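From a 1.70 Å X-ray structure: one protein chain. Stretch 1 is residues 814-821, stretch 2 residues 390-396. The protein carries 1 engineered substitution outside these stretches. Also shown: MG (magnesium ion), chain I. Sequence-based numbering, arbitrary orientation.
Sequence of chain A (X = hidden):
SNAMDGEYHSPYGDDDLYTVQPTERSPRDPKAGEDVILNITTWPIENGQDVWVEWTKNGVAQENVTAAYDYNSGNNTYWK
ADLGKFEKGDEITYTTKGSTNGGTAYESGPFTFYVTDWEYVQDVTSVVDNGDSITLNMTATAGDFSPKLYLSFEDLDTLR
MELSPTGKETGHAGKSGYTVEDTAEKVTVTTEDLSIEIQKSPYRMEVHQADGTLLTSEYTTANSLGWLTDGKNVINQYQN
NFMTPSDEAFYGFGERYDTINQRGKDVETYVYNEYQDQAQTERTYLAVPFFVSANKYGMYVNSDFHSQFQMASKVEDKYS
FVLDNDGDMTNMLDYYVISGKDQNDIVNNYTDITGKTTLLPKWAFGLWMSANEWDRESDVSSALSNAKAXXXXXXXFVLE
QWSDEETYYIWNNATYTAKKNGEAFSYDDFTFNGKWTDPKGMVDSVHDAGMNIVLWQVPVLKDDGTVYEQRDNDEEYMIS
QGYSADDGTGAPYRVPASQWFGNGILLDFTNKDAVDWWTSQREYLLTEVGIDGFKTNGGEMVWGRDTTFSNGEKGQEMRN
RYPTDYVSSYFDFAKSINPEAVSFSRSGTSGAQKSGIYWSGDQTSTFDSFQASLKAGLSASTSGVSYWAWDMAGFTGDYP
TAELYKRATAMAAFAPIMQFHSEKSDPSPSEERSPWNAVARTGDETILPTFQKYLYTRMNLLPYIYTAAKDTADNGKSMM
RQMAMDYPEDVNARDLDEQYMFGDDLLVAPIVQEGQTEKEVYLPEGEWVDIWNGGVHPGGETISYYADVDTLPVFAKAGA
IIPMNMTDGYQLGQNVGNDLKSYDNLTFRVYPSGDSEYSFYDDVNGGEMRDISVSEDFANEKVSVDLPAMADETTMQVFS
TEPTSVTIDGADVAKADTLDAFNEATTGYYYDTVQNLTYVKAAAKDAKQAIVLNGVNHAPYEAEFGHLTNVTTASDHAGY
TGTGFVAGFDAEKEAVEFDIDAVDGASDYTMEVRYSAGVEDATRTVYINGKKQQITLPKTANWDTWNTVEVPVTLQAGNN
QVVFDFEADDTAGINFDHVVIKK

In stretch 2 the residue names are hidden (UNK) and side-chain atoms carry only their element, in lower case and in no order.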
# COMPACT_ATOMS: atom_id res chain seq x y z
N GLN A 814 0.80 21.73 -16.10
CA GLN A 814 0.50 23.16 -16.00
C GLN A 814 -0.34 23.42 -14.76
O GLN A 814 -1.34 22.72 -14.52
CB GLN A 814 -0.19 23.65 -17.28
CG GLN A 814 0.68 23.42 -18.50
CD GLN A 814 0.05 23.86 -19.79
OE1 GLN A 814 -1.15 23.63 -20.03
NE2 GLN A 814 0.85 24.47 -20.66
N ASN A 815 0.07 24.42 -13.99
CA ASN A 815 -0.44 24.68 -12.63
C ASN A 815 -1.90 25.13 -12.60
O ASN A 815 -2.23 26.21 -13.08
CB ASN A 815 0.46 25.73 -11.97
CG ASN A 815 0.19 25.92 -10.49
OD1 ASN A 815 -0.56 25.17 -9.88
ND2 ASN A 815 0.83 26.92 -9.91
N VAL A 816 -2.76 24.29 -12.02
CA VAL A 816 -4.17 24.66 -11.78
C VAL A 816 -4.46 25.13 -10.34
O VAL A 816 -5.60 25.41 -9.98
CB VAL A 816 -5.15 23.50 -12.15
CG1 VAL A 816 -5.15 23.29 -13.64
CG2 VAL A 816 -4.81 22.21 -11.40
N GLY A 817 -3.41 25.19 -9.52
CA GLY A 817 -3.54 25.71 -8.16
C GLY A 817 -4.13 24.65 -7.24
O GLY A 817 -4.23 23.49 -7.62
N ASN A 818 -4.51 25.06 -6.04
CA ASN A 818 -5.02 24.12 -5.05
C ASN A 818 -6.42 24.46 -4.54
O ASN A 818 -6.80 24.03 -3.46
CB ASN A 818 -4.02 23.96 -3.87
CG ASN A 818 -3.84 25.24 -3.06
OD1 ASN A 818 -4.46 26.28 -3.33
ND2 ASN A 818 -2.97 25.17 -2.06
N ASP A 819 -7.20 25.22 -5.32
CA ASP A 819 -8.56 25.55 -4.86
C ASP A 819 -9.43 24.37 -5.26
O ASP A 819 -9.77 24.21 -6.43
CB ASP A 819 -9.11 26.88 -5.43
CG ASP A 819 -10.61 27.09 -5.14
OD1 ASP A 819 -11.19 26.46 -4.22
OD2 ASP A 819 -11.23 27.94 -5.84
N LEU A 820 -9.78 23.57 -4.26
CA LEU A 820 -10.51 22.32 -4.47
C LEU A 820 -12.03 22.49 -4.57
O LEU A 820 -12.74 21.48 -4.64
CB LEU A 820 -10.14 21.32 -3.36
CG LEU A 820 -8.64 21.16 -3.06
CD1 LEU A 820 -8.47 20.20 -1.89
CD2 LEU A 820 -7.85 20.67 -4.27
N LYS A 821 -12.50 23.74 -4.60
CA LYS A 821 -13.93 24.05 -4.70
C LYS A 821 -14.43 24.18 -6.14
O LYS A 821 -15.64 24.30 -6.36
CB LYS A 821 -14.28 25.34 -3.93
CG LYS A 821 -14.19 25.22 -2.41
CD LYS A 821 -15.00 26.34 -1.74
CE LYS A 821 -14.88 26.33 -0.22
NZ LYS A 821 -15.33 25.05 0.41
N UNK A 390 7.57 29.84 -4.81
CA UNK A 390 8.01 28.77 -5.70
C UNK A 390 6.85 28.07 -6.42
O UNK A 390 7.04 27.00 -7.03
o UNK A 390 11.11 28.47 -5.43
n UNK A 390 10.43 28.81 -3.32
c UNK A 390 10.25 28.37 -4.57
c UNK A 390 8.89 27.78 -4.91
N UNK A 391 5.66 28.67 -6.35
CA UNK A 391 4.45 28.14 -6.99
C UNK A 391 4.20 26.66 -6.68
O UNK A 391 4.06 25.83 -7.59
o UNK A 391 5.51 30.21 -9.70
c UNK A 391 4.65 29.88 -8.85
o UNK A 391 3.93 30.71 -8.28
c UNK A 391 4.49 28.40 -8.51
N UNK A 392 4.18 26.35 -5.38
CA UNK A 392 3.97 24.99 -4.88
C UNK A 392 2.62 24.97 -4.15
O UNK A 392 2.55 25.30 -2.96
c UNK A 392 4.88 23.09 -3.45
c UNK A 392 5.13 24.52 -3.96
c UNK A 392 6.73 23.83 -5.89
c UNK A 392 6.51 24.67 -4.63
N UNK A 393 1.53 24.60 -4.87
CA UNK A 393 0.19 24.61 -4.28
C UNK A 393 -0.10 23.35 -3.45
O UNK A 393 -0.99 22.56 -3.76
c UNK A 393 0.04 23.91 -6.54
c UNK A 393 -0.69 24.73 -5.52
c UNK A 393 1.48 24.27 -6.31
N UNK A 394 0.64 23.19 -2.36
CA UNK A 394 0.45 22.06 -1.46
C UNK A 394 -0.90 22.17 -0.76
O UNK A 394 -1.50 23.26 -0.72
c UNK A 394 1.59 22.03 -0.43
N UNK A 395 -1.38 21.05 -0.22
CA UNK A 395 -2.67 21.04 0.50
C UNK A 395 -2.57 20.54 1.94
O UNK A 395 -3.50 20.75 2.72
c UNK A 395 -3.73 20.21 -0.23
o UNK A 395 -3.27 18.87 -0.39
c UNK A 395 -4.04 20.84 -1.61
N UNK A 396 -1.47 19.87 2.27
CA UNK A 396 -1.29 19.33 3.62
C UNK A 396 -0.06 19.89 4.29
O UNK A 396 0.93 20.20 3.63
MG MG I . -9.16 23.23 -8.27
O HOH W 1 -8.83 24.24 -10.20
O HOH W 2 -6.98 22.21 -7.86
O HOH W 3 -10.40 21.11 -7.83

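Position 390 carries two carbons, the second bearing one oxygen and one nitrogen: a short amide. None of it reaches stretch 1. The residue is N390, the first after a helix to leave helical phi/psi.

Position 391 has two carbons, the second holding two oxygens, the pattern of a short carboxylate. Its CA-to-CB bond points toward stretch 1, but the contact is loose, with N815 ND2 4.2 Å from CB of 391 and 4.1 Å from its backbone O. This is D391, whose backbone takes positive phi (50/54).

At position 392 there are four carbons, forked at the first, with one arm two carbons long. The CA-to-CB bond points away from stretch 1 and nothing there is touched. The residue is I392.

Position 393 shows three carbons closing a ring onto the backbone N. The ring lies against stretch 1 at several points: N815 OD1 is 3.6 Å from a ring carbon of 393, G817 C is 3.8 Å from CB of 393, and N818 CB is 3.8 Å from the same CB. A ring closed onto the backbone N can only be proline, P393. Lacking an N-H, it offers shape rather than a donor.

Position 394 has one carbon, directed away from stretch 1; what counts here is the carbonyl, whose O lies 2.8 Å from N818 ND2. The single carbon makes it A394.

Position 395 has one carbon carrying an oxygen and a second carbon, a branched hydroxyl side chain. The terminal carbon of 395 lies 3.9 Å from N818 CB and 4.5 Å from L820 CD1. This is T395, whose OG1 is hydrogen-bonded elsewhere in the structure.

Position 396 has no side-chain atoms and no contact with stretch 1. It is G396.

The contact is small, 287 Å² summed over both sides, and joins two irregular segments at least 422 residues apart in sequence. Its rule is one polar clasp over a packed ring. N818, with chi1 in p, sends ND2 to A394 O in the single hydrogen bond across the stretches (2.8 Å, 149°), while its CB packs on P393 and T395. Stretch 1 is braced internally: G817 N donates to N815 OD1 at 2.9 Å, tying down the amide that meets the proline ring. G817 has a positive phi of 80°, which by itself favours glycine. Just beyond, the CA-to-CB bond of D819 points away from stretch 2, and D819 O binds the magnesium ion MG at 2.2 Å.

Stretch 2 (390-396) NDIPATG
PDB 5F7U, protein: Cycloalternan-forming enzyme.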